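Local atomic coordinates of 4-hydroxy-3-methylbut-2-enyl diphosphate reductase (Aquifex aeolicus, PDB entry 3DNF), a protein that catalyses the last step of the non-mevalonate isoprenoid pathway, reducing HMBPP to isopentenyl and dimethylallyl diphosphate with an iron-sulfur cluster. Residues F14-K17 against R18-L22; S265-D268 against W269-E272; P39-N43 against P44-N48; N48-N52 against L53-P57. All coordinates share one frame; numbering follows the deposited sequence.

Contact 1 (F14-K17 against R18-L22). With F3S (Fe3-s4 cluster), chain E.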
loop_
_atom_site.group_PDB
_atom_site.type_symbol
_atom_site.label_atom_id
_atom_site.label_comp_id
_atom_site.label_asym_id
_atom_site.label_seq_id
_atom_site.Cartn_x
_atom_site.Cartn_y
_atom_site.Cartn_z
ATOM N N PHE B 14 -7.388 -26.133 -3.661
ATOM C CA PHE B 14 -6.807 -27.011 -2.655
ATOM C C PHE B 14 -7.684 -27.189 -1.395
ATOM O O PHE B 14 -7.979 -28.317 -0.971
ATOM C CB PHE B 14 -5.445 -26.457 -2.262
ATOM C CG PHE B 14 -4.873 -27.110 -1.047
ATOM C CD1 PHE B 14 -4.288 -28.363 -1.134
ATOM C CD2 PHE B 14 -4.940 -26.468 0.192
ATOM C CE1 PHE B 14 -3.767 -28.981 0.015
ATOM C CE2 PHE B 14 -4.427 -27.062 1.342
ATOM C CZ PHE B 14 -3.853 -28.313 1.267
ATOM N N GLY B 15 -8.103 -26.081 -0.801
ATOM C CA GLY B 15 -8.878 -26.107 0.435
ATOM C C GLY B 15 -10.215 -26.794 0.296
ATOM O O GLY B 15 -10.624 -27.514 1.170
ATOM N N VAL B 16 -10.921 -26.573 -0.805
ATOM C CA VAL B 16 -12.244 -27.199 -0.946
ATOM C C VAL B 16 -12.095 -28.716 -1.210
ATOM O O VAL B 16 -12.843 -29.531 -0.674
ATOM C CB VAL B 16 -13.095 -26.479 -2.029
ATOM C CG1 VAL B 16 -14.296 -27.317 -2.442
ATOM C CG2 VAL B 16 -13.530 -25.111 -1.512
ATOM N N LYS B 17 -11.133 -29.070 -2.050
ATOM C CA LYS B 17 -10.804 -30.460 -2.310
ATOM C C LYS B 17 -10.519 -31.160 -0.981
ATOM O O LYS B 17 -11.043 -32.227 -0.723
ATOM C CB LYS B 17 -9.549 -30.551 -3.194
ATOM C CG LYS B 17 -9.775 -30.506 -4.665
ATOM C CD LYS B 17 -8.489 -30.917 -5.370
ATOM C CE LYS B 17 -8.772 -31.647 -6.678
ATOM N NZ LYS B 17 -8.353 -30.849 -7.857
ATOM N N ARG B 18 -9.701 -30.531 -0.152
ATOM C CA ARG B 18 -9.314 -31.058 1.164
ATOM C C ARG B 18 -10.546 -31.196 2.079
ATOM O O ARG B 18 -10.719 -32.246 2.729
ATOM C CB ARG B 18 -8.279 -30.124 1.800
ATOM C CG ARG B 18 -7.964 -30.412 3.242
ATOM C CD ARG B 18 -6.823 -29.522 3.713
ATOM N NE ARG B 18 -6.478 -29.819 5.105
ATOM C CZ ARG B 18 -7.078 -29.289 6.170
ATOM N NH1 ARG B 18 -8.091 -28.443 6.025
ATOM N NH2 ARG B 18 -6.643 -29.626 7.385
ATOM N N ALA B 19 -11.401 -30.164 2.118
ATOM C CA ALA B 19 -12.648 -30.221 2.932
ATOM C C ALA B 19 -13.546 -31.398 2.516
ATOM O O ALA B 19 -14.073 -32.128 3.381
ATOM C CB ALA B 19 -13.402 -28.911 2.886
ATOM N N VAL B 20 -13.706 -31.577 1.197
ATOM C CA VAL B 20 -14.552 -32.672 0.644
ATOM C C VAL B 20 -14.018 -34.030 1.086
ATOM O O VAL B 20 -14.800 -34.889 1.524
ATOM C CB VAL B 20 -14.748 -32.547 -0.887
ATOM C CG1 VAL B 20 -15.369 -33.791 -1.503
ATOM C CG2 VAL B 20 -15.627 -31.372 -1.170
ATOM N N LYS B 21 -12.702 -34.173 0.978
ATOM C CA LYS B 21 -12.030 -35.419 1.318
ATOM C C LYS B 21 -12.117 -35.684 2.820
ATOM O O LYS B 21 -12.383 -36.807 3.227
ATOM C CB LYS B 21 -10.580 -35.439 0.817
ATOM C CG LYS B 21 -10.000 -36.849 0.808
ATOM C CD LYS B 21 -9.075 -37.097 -0.371
ATOM C CE LYS B 21 -8.843 -38.603 -0.577
ATOM N NZ LYS B 21 -10.096 -39.345 -0.918
ATOM N N LEU B 22 -11.968 -34.647 3.650
ATOM C CA LEU B 22 -12.119 -34.814 5.095
ATOM C C LEU B 22 -13.543 -35.232 5.438
ATOM O O LEU B 22 -13.778 -36.018 6.344
ATOM C CB LEU B 22 -11.795 -33.495 5.837
ATOM C CG LEU B 22 -10.303 -33.127 5.885
ATOM C CD1 LEU B 22 -10.113 -31.781 6.528
ATOM C CD2 LEU B 22 -9.449 -34.178 6.638
HETATM FE FE1 F3S E . -7.654 -20.651 -1.621
HETATM FE FE3 F3S E . -8.268 -22.209 0.510
HETATM FE FE4 F3S E . -9.453 -22.273 -1.650
HETATM S S1 F3S E . -7.939 -19.957 0.507
HETATM S S2 F3S E . -9.448 -20.598 -3.032
HETATM S S3 F3S E . -7.390 -22.916 -1.472
HETATM S S4 F3S E . -10.449 -22.864 0.196
HETATM O O HOH W 1 -9.572 -27.440 3.957
#

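Contact 2 (S265-D268 against W269-E272)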
loop_
_atom_site.group_PDB
_atom_site.type_symbol
_atom_site.label_atom_id
_atom_site.label_comp_id
_atom_site.label_asym_id
_atom_site.label_seq_id
_atom_site.Cartn_x
_atom_site.Cartn_y
_atom_site.Cartn_z
ATOM N N SER B 265 -16.383 -24.090 -8.169
ATOM C CA SER B 265 -17.436 -24.888 -7.551
ATOM C C SER B 265 -17.736 -26.179 -8.298
ATOM O O SER B 265 -18.763 -26.823 -8.042
ATOM C CB SER B 265 -18.700 -24.033 -7.383
ATOM O OG SER B 265 -18.530 -23.132 -6.304
ATOM N N THR B 266 -16.860 -26.550 -9.234
ATOM C CA THR B 266 -17.072 -27.739 -10.064
ATOM C C THR B 266 -16.209 -28.909 -9.584
ATOM O O THR B 266 -14.977 -28.832 -9.605
ATOM C CB THR B 266 -16.837 -27.431 -11.570
ATOM O OG1 THR B 266 -17.715 -26.371 -11.966
ATOM C CG2 THR B 266 -17.123 -28.674 -12.479
ATOM N N PRO B 267 -16.864 -30.006 -9.156
ATOM C CA PRO B 267 -16.133 -31.181 -8.734
ATOM C C PRO B 267 -15.587 -31.919 -9.958
ATOM O O PRO B 267 -16.101 -31.762 -11.078
ATOM C CB PRO B 267 -17.204 -32.024 -8.031
ATOM C CG PRO B 267 -18.472 -31.626 -8.684
ATOM C CD PRO B 267 -18.319 -30.183 -9.002
ATOM N N ASP B 268 -14.545 -32.701 -9.726
ATOM C CA ASP B 268 -13.902 -33.469 -10.794
ATOM C C ASP B 268 -14.804 -34.467 -11.498
ATOM O O ASP B 268 -14.563 -34.793 -12.661
ATOM C CB ASP B 268 -12.699 -34.214 -10.229
ATOM C CG ASP B 268 -11.530 -33.293 -9.930
ATOM O OD1 ASP B 268 -11.547 -32.126 -10.396
ATOM O OD2 ASP B 268 -10.589 -33.751 -9.240
ATOM N N TRP B 269 -15.830 -34.969 -10.817
ATOM C CA TRP B 269 -16.710 -35.946 -11.464
ATOM C C TRP B 269 -17.571 -35.312 -12.548
ATOM O O TRP B 269 -17.956 -35.987 -13.511
ATOM C CB TRP B 269 -17.570 -36.725 -10.459
ATOM C CG TRP B 269 -18.565 -35.926 -9.710
ATOM C CD1 TRP B 269 -18.375 -35.330 -8.499
ATOM C CD2 TRP B 269 -19.926 -35.658 -10.081
ATOM N NE1 TRP B 269 -19.515 -34.706 -8.096
ATOM C CE2 TRP B 269 -20.488 -34.882 -9.042
ATOM C CE3 TRP B 269 -20.723 -35.995 -11.182
ATOM C CZ2 TRP B 269 -21.811 -34.432 -9.074
ATOM C CZ3 TRP B 269 -22.034 -35.545 -11.215
ATOM C CH2 TRP B 269 -22.570 -34.780 -10.163
ATOM N N ILE B 270 -17.876 -34.025 -12.389
ATOM C CA ILE B 270 -18.591 -33.284 -13.442
ATOM C C ILE B 270 -17.665 -33.042 -14.642
ATOM O O ILE B 270 -18.083 -33.234 -15.779
ATOM C CB ILE B 270 -19.260 -31.982 -12.924
ATOM C CG1 ILE B 270 -20.474 -32.346 -12.065
ATOM C CG2 ILE B 270 -19.691 -31.067 -14.103
ATOM C CD1 ILE B 270 -21.030 -31.216 -11.176
ATOM N N ILE B 271 -16.421 -32.632 -14.384
ATOM C CA ILE B 271 -15.420 -32.475 -15.450
ATOM C C ILE B 271 -15.203 -33.771 -16.253
ATOM O O ILE B 271 -15.048 -33.733 -17.479
ATOM C CB ILE B 271 -14.065 -31.948 -14.904
ATOM C CG1 ILE B 271 -14.254 -30.646 -14.117
ATOM C CG2 ILE B 271 -13.038 -31.759 -16.044
ATOM C CD1 ILE B 271 -12.994 -30.215 -13.333
ATOM N N GLU B 272 -15.203 -34.910 -15.568
ATOM C CA GLU B 272 -15.090 -36.214 -16.242
ATOM C C GLU B 272 -16.322 -36.558 -17.067
ATOM O O GLU B 272 -16.203 -37.159 -18.140
ATOM C CB GLU B 272 -14.786 -37.335 -15.241
ATOM C CG GLU B 272 -13.444 -37.179 -14.507
ATOM C CD GLU B 272 -12.255 -37.011 -15.458
ATOM O OE1 GLU B 272 -12.146 -37.801 -16.414
ATOM O OE2 GLU B 272 -11.441 -36.081 -15.246
#

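Contact 3 (P39-N43 against P44-N48)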
loop_
_atom_site.group_PDB
_atom_site.type_symbol
_atom_site.label_atom_id
_atom_site.label_comp_id
_atom_site.label_asym_id
_atom_site.label_seq_id
_atom_site.Cartn_x
_atom_site.Cartn_y
_atom_site.Cartn_z
ATOM N N PRO B 39 -24.200 -26.296 3.601
ATOM C CA PRO B 39 -23.748 -27.045 2.410
ATOM C C PRO B 39 -22.262 -26.800 2.166
ATOM O O PRO B 39 -21.772 -25.672 2.289
ATOM C CB PRO B 39 -24.591 -26.452 1.288
ATOM C CG PRO B 39 -24.879 -25.078 1.751
ATOM C CD PRO B 39 -25.142 -25.229 3.220
ATOM N N ILE B 40 -21.520 -27.851 1.809
ATOM C CA ILE B 40 -20.062 -27.738 1.814
ATOM C C ILE B 40 -19.524 -26.768 0.745
ATOM O O ILE B 40 -18.438 -26.209 0.915
ATOM C CB ILE B 40 -19.399 -29.117 1.639
ATOM C CG1 ILE B 40 -17.912 -29.017 1.960
ATOM C CG2 ILE B 40 -19.712 -29.701 0.279
ATOM C CD1 ILE B 40 -17.319 -30.356 2.470
ATOM N N ILE B 41 -20.270 -26.643 -0.346
ATOM C CA ILE B 41 -19.980 -25.737 -1.465
ATOM C C ILE B 41 -21.298 -25.349 -2.107
ATOM O O ILE B 41 -22.315 -26.044 -1.914
ATOM C CB ILE B 41 -19.059 -26.368 -2.559
ATOM C CG1 ILE B 41 -19.629 -27.692 -3.113
ATOM C CG2 ILE B 41 -17.625 -26.502 -2.032
ATOM C CD1 ILE B 41 -19.190 -27.959 -4.529
ATOM N N HIS B 42 -21.310 -24.254 -2.883
ATOM C CA HIS B 42 -22.541 -23.887 -3.592
ATOM C C HIS B 42 -22.628 -24.606 -4.930
ATOM O O HIS B 42 -22.406 -24.030 -5.985
ATOM C CB HIS B 42 -22.706 -22.370 -3.725
ATOM C CG HIS B 42 -22.942 -21.684 -2.410
ATOM N ND1 HIS B 42 -23.388 -22.359 -1.287
ATOM C CD2 HIS B 42 -22.806 -20.387 -2.038
ATOM C CE1 HIS B 42 -23.501 -21.512 -0.278
ATOM N NE2 HIS B 42 -23.156 -20.307 -0.708
ATOM N N ASN B 43 -22.943 -25.888 -4.858
ATOM C CA ASN B 43 -23.163 -26.726 -6.001
ATOM C C ASN B 43 -24.120 -27.795 -5.542
ATOM O O ASN B 43 -23.718 -28.704 -4.777
ATOM C CB ASN B 43 -21.845 -27.332 -6.477
ATOM C CG ASN B 43 -21.992 -28.122 -7.760
ATOM O OD1 ASN B 43 -22.939 -28.894 -7.948
ATOM N ND2 ASN B 43 -21.046 -27.923 -8.666
ATOM N N PRO B 44 -25.399 -27.665 -5.931
ATOM C CA PRO B 44 -26.449 -28.612 -5.563
ATOM C C PRO B 44 -26.124 -30.069 -5.899
ATOM O O PRO B 44 -26.458 -30.945 -5.106
ATOM C CB PRO B 44 -27.662 -28.123 -6.379
ATOM C CG PRO B 44 -27.427 -26.670 -6.501
ATOM C CD PRO B 44 -25.951 -26.552 -6.743
ATOM N N GLN B 45 -25.497 -30.334 -7.050
ATOM C CA GLN B 45 -25.193 -31.718 -7.445
ATOM C C GLN B 45 -24.110 -32.312 -6.540
ATOM O O GLN B 45 -24.185 -33.478 -6.134
ATOM C CB GLN B 45 -24.711 -31.774 -8.893
ATOM C CG GLN B 45 -25.790 -31.638 -9.946
ATOM C CD GLN B 45 -25.273 -32.045 -11.307
ATOM O OE1 GLN B 45 -25.540 -33.153 -11.782
ATOM N NE2 GLN B 45 -24.487 -31.170 -11.922
ATOM N N GLU B 46 -23.107 -31.514 -6.207
ATOM C CA GLU B 46 -22.066 -31.999 -5.293
ATOM C C GLU B 46 -22.606 -32.248 -3.866
ATOM O O GLU B 46 -22.314 -33.284 -3.237
ATOM C CB GLU B 46 -20.853 -31.068 -5.297
ATOM C CG GLU B 46 -19.694 -31.477 -4.319
ATOM C CD GLU B 46 -18.922 -32.727 -4.760
ATOM O OE1 GLU B 46 -19.436 -33.516 -5.569
ATOM O OE2 GLU B 46 -17.791 -32.912 -4.272
ATOM N N VAL B 47 -23.380 -31.293 -3.345
ATOM C CA VAL B 47 -24.052 -31.502 -2.052
ATOM C C VAL B 47 -24.930 -32.748 -2.092
ATOM O O VAL B 47 -24.912 -33.556 -1.146
ATOM C CB VAL B 47 -24.834 -30.215 -1.649
ATOM C CG1 VAL B 47 -25.703 -30.420 -0.403
ATOM C CG2 VAL B 47 -23.872 -29.107 -1.467
ATOM N N ASN B 48 -25.641 -32.963 -3.204
ATOM C CA ASN B 48 -26.458 -34.170 -3.352
ATOM C C ASN B 48 -25.608 -35.454 -3.339
ATOM O O ASN B 48 -25.993 -36.452 -2.721
ATOM C CB ASN B 48 -27.264 -34.148 -4.646
ATOM C CG ASN B 48 -28.163 -35.331 -4.769
ATOM O OD1 ASN B 48 -29.190 -35.394 -4.106
ATOM N ND2 ASN B 48 -27.809 -36.281 -5.646
#

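Contact 4 (N48-N52 against L53-P57)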
loop_
_atom_site.group_PDB
_atom_site.type_symbol
_atom_site.label_atom_id
_atom_site.label_comp_id
_atom_site.label_asym_id
_atom_site.label_seq_id
_atom_site.Cartn_x
_atom_site.Cartn_y
_atom_site.Cartn_z
ATOM N N ASN B 48 -25.641 -32.963 -3.204
ATOM C CA ASN B 48 -26.458 -34.170 -3.352
ATOM C C ASN B 48 -25.608 -35.454 -3.339
ATOM O O ASN B 48 -25.993 -36.452 -2.721
ATOM C CB ASN B 48 -27.264 -34.148 -4.646
ATOM C CG ASN B 48 -28.163 -35.331 -4.769
ATOM O OD1 ASN B 48 -29.190 -35.394 -4.106
ATOM N ND2 ASN B 48 -27.809 -36.281 -5.646
ATOM N N ARG B 49 -24.468 -35.412 -4.043
ATOM C CA ARG B 49 -23.571 -36.589 -4.110
ATOM C C ARG B 49 -23.143 -36.949 -2.693
ATOM O O ARG B 49 -23.219 -38.112 -2.276
ATOM C CB ARG B 49 -22.308 -36.286 -4.925
ATOM C CG ARG B 49 -21.356 -37.484 -5.031
ATOM C CD ARG B 49 -20.043 -37.097 -5.743
ATOM N NE ARG B 49 -19.237 -36.181 -4.930
ATOM C CZ ARG B 49 -18.485 -36.559 -3.890
ATOM N NH1 ARG B 49 -18.408 -37.852 -3.571
ATOM N NH2 ARG B 49 -17.808 -35.650 -3.206
ATOM N N LEU B 50 -22.764 -35.927 -1.925
ATOM C CA LEU B 50 -22.278 -36.178 -0.576
ATOM C C LEU B 50 -23.442 -36.638 0.308
ATOM O O LEU B 50 -23.265 -37.509 1.146
ATOM C CB LEU B 50 -21.660 -34.909 0.005
ATOM C CG LEU B 50 -20.221 -34.604 -0.453
ATOM C CD1 LEU B 50 -19.916 -33.107 -0.148
ATOM C CD2 LEU B 50 -19.210 -35.582 0.253
ATOM N N LYS B 51 -24.618 -36.036 0.131
ATOM C CA LYS B 51 -25.803 -36.471 0.890
ATOM C C LYS B 51 -26.073 -37.988 0.669
ATOM O O LYS B 51 -26.321 -38.746 1.620
ATOM C CB LYS B 51 -27.017 -35.614 0.513
ATOM C CG LYS B 51 -28.248 -35.917 1.368
ATOM C CD LYS B 51 -29.354 -34.885 1.109
ATOM C CE LYS B 51 -30.560 -35.071 2.064
ATOM N NZ LYS B 51 -31.175 -36.444 1.999
ATOM N N ASN B 52 -25.957 -38.421 -0.573
ATOM C CA ASN B 52 -26.133 -39.851 -0.925
ATOM C C ASN B 52 -25.098 -40.768 -0.234
ATOM O O ASN B 52 -25.376 -41.934 0.046
ATOM C CB ASN B 52 -26.136 -40.005 -2.436
ATOM C CG ASN B 52 -27.432 -39.494 -3.051
ATOM O OD1 ASN B 52 -28.448 -39.396 -2.361
ATOM N ND2 ASN B 52 -27.406 -39.182 -4.323
ATOM N N LEU B 53 -23.915 -40.240 0.048
ATOM C CA LEU B 53 -22.899 -40.979 0.839
ATOM C C LEU B 53 -23.141 -41.016 2.336
ATOM O O LEU B 53 -22.493 -41.811 3.055
ATOM C CB LEU B 53 -21.504 -40.359 0.633
ATOM C CG LEU B 53 -20.785 -40.446 -0.692
ATOM C CD1 LEU B 53 -19.461 -39.688 -0.610
ATOM C CD2 LEU B 53 -20.570 -41.920 -1.108
ATOM N N GLY B 54 -24.009 -40.137 2.827
ATOM C CA GLY B 54 -24.244 -39.964 4.261
ATOM C C GLY B 54 -23.642 -38.696 4.896
ATOM O O GLY B 54 -23.536 -38.593 6.127
ATOM N N VAL B 55 -23.190 -37.770 4.066
ATOM C CA VAL B 55 -22.696 -36.463 4.532
ATOM C C VAL B 55 -23.775 -35.399 4.269
ATOM O O VAL B 55 -23.998 -35.003 3.141
ATOM C CB VAL B 55 -21.324 -36.122 3.867
ATOM C CG1 VAL B 55 -20.895 -34.714 4.262
ATOM C CG2 VAL B 55 -20.261 -37.178 4.237
ATOM N N PHE B 56 -24.464 -34.986 5.334
ATOM C CA PHE B 56 -25.667 -34.161 5.207
ATOM C C PHE B 56 -25.367 -32.719 5.484
ATOM O O PHE B 56 -24.661 -32.411 6.407
ATOM C CB PHE B 56 -26.733 -34.635 6.200
ATOM C CG PHE B 56 -27.181 -36.075 5.971
ATOM C CD1 PHE B 56 -28.222 -36.337 5.099
ATOM C CD2 PHE B 56 -26.519 -37.152 6.570
ATOM C CE1 PHE B 56 -28.658 -37.626 4.858
ATOM C CE2 PHE B 56 -26.951 -38.453 6.336
ATOM C CZ PHE B 56 -28.029 -38.689 5.478
ATOM N N PRO B 57 -25.927 -31.821 4.655
ATOM C CA PRO B 57 -25.783 -30.396 4.857
ATOM C C PRO B 57 -26.713 -29.965 5.993
ATOM O O PRO B 57 -27.938 -30.068 5.868
ATOM C CB PRO B 57 -26.255 -29.824 3.533
ATOM C CG PRO B 57 -27.184 -30.804 2.986
ATOM C CD PRO B 57 -26.716 -32.147 3.447
#

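Contact 1 (F14-K17 against R18-L22)
The Phe14 ring and the Arg18 side chain meet obliquely, Phe14 CZ lying 4.0 Å from Arg18 CD, with the ring and guanidinium planes 26° apart. Over one face of the guanidinium, near its centre, sits Leu22 CD1, one turn further along the same helix. At its edge and in its plane lies a water, which accepts from Arg18 NH1 at 2.7 Å and donates to Gly15 O. With its CG anti to the backbone N (chi1 168°), the Phe14 ring stands out from the helix and leans toward Arg18; the Arg18 chain runs extended from CG to NE, and CD is the atom that passes the ring. Pro97 of helix 97-111 touches both residues.

Beneath these side chains runs the start of helix 14-26. Gly15 O is gripped twice, by the water and by Ala19 N at 2.9 Å. Val20 N bonds to Val16 O with an N-H...O angle of 164°, while the Val20 and Val16 methyls only just meet (CG2 to CG1, 4.5 Å).

The helix begins directly after Cys13, which lines the cluster pocket and is probably one of its ligands, and Gly15 N comes within 3.3 Å of sulfur S3 of the cluster. A beta carbon on Gly15 would run into sulfur S4, so glycine fits the close approach. The positive N-terminal end of the helix dipole, facing the sulfides, would tend to stabilise their negative charge.

Contact 2 (S265-D268 against W269-E272)
Pro267 is the N-cap of helix 268-281, and its ring lies side by side with the indole of Trp269 in the first turn, Pro267 CG 3.3 Å from Trp269 NE1. Both side chains point the same way, and the proline comes up to the indole obliquely. Trp269 can reach back because its CG sits between the backbone N and the carbonyl carbon (chi1 65°). Over one face of the indole, toward its rim, lies Ile270 CG1, while Ile270 CD1 turns to Pro267 CG at 3.6 Å.

The cap itself is backbone work. Pro267 O takes two weak bonds, from Ile271 N at 3.4 Å and from Ile270 N with a bent N-H...O angle of 133°; the first regular one is Glu272 N to Asp268 O, 3.0 Å. In the fold, this helix follows strand 257-262 of a parallel sheet, and the connecting loop carries Ser265, a residue predicted to bind the substrate and products. One residue before the N-cap, Thr266 CG2 fits against Ile271 CG1 (3.8 Å) and the Ile270 methyl CG2. The indole N-H bonds to Glu46 OE1 on helix 44-53; an alanine in place of Trp269 would probably leave that carboxylate without this donor and the Pro267 ring without the indole packed beside it. Asp268 forms a long, weak ion pair with Lys17.

Contact 3 (P39-N43 against P44-N48)
With its CG anti to the backbone N (chi1 -175°), Asn43 reaches its amide forward to the opening turn of helix 44-53, where OD1 meets two peptide N-H groups. In one of its two modelled conformers, Ile41 has CG1 between the backbone N and the carbonyl carbon (chi1 55°), which sends CD1 across to the Glu46 side chain, 3.6 Å from Glu46 CG.

Asn43 is the N-cap. Its OD1 accepts from Glu46 N at 3.2 Å, a fairly straight bond whose donor stands well above the amide plane, and more weakly from Gln45 N at 3.1 Å. Its backbone oxygen meanwhile receives Val47 N at 3.0 Å, with an N-H...O angle of 178° and the donor nearly along the C=O axis. One residue thus engages three consecutive amides of the first turn, with side chain and main chain sharing the work.

Val47 faces the incoming loop: its methyl CG2 lies 3.5 Å from Ile41 O and 3.9 Å from Pro39 CB. His42, predicted to bind the diphosphate substrate, is the centre of an inverse gamma turn with a weak bond from Asn43 N to Ile41 O.

The Glu46 carboxylate forms a salt bridge with Arg49 one turn on, and Asn43 ND2 donates to Ser265 O. The loop leads from strand 34-36 into helix 44-53, with helix 14-26 packed against Ile40, Ile41 and Glu46, and helix 268-281 against Asn43 and Gln45.

Contact 4 (N48-N52 against L53-P57)
Leu50 and Val55 form the tight, buried side of this helix end, their CB atoms 4.1 Å apart, whereas Lys51, Asn52 and Leu53 lie on the solvent side. The buried pair belongs to a Schellman motif closing helix 44-53: Val55 N bonds to Leu50 O at 2.9 Å, and Gly54 N to Lys51 O at 3.0 Å, both donors standing above the carbonyl planes. Leu50 to Val55 is the apolar contact that usually accompanies this motif. Gly54 makes the turn with a positive phi of 106°, where a beta carbon would press on the preceding carbonyl oxygen. Lys51 CA adds a CH...O contact of 3.2 Å to Val55 O.

On the looser side, the Lys51 and Phe56 side chains cross at about a right angle. Lys51 CG lies 3.8 Å from Phe56 CD1, and Lys51 NZ reaches the ring's edge in its plane; Lys51 O sits over a face. Lys33 supplies a cation-pi contact to the same ring, so an alanine at Phe56 would probably leave Lys33 without its aromatic partner and the Lys51 chain free to swing. Leu53 CD1 rests 3.6 Å from Arg49 NH1, beside a guanidinium held by Glu46 and Glu24.

Strand 55-57 returns at 131° to the short helical segment, completing a beta-alpha-beta unit with strand 34-36. Chemically, Arg49 O, Leu50 O and Lys51 O meet the amides of Leu53, Val55 and Gly54, while Lys51 passes the CD1-CE1 side of the Phe56 ring.

Contacts 3 and 4 share Asn48 and mark the two ends of helix 44-53; their centres are about 9 Å apart, and Ile40 CG2 touches Leu50 CD1 at 3.4 Å. Contact 2 joins contact 3 by two probable hydrogen bonds, Asn43 ND2 to Ser265 O (2.6 Å) and Trp269 NE1 to Glu46 OE1 (2.8 Å), near the predicted substrate-binding residues His42 and Ser265. Contact 1 meets contact 3 where Val20 CG1 lies 3.8 Å from Glu46 OE2. It alone touches the cluster; the nearest side chains of contacts 3, 2 and 4 measured to it (Ile41, Thr266, Leu50) are about 8, 13 and 14 Å away.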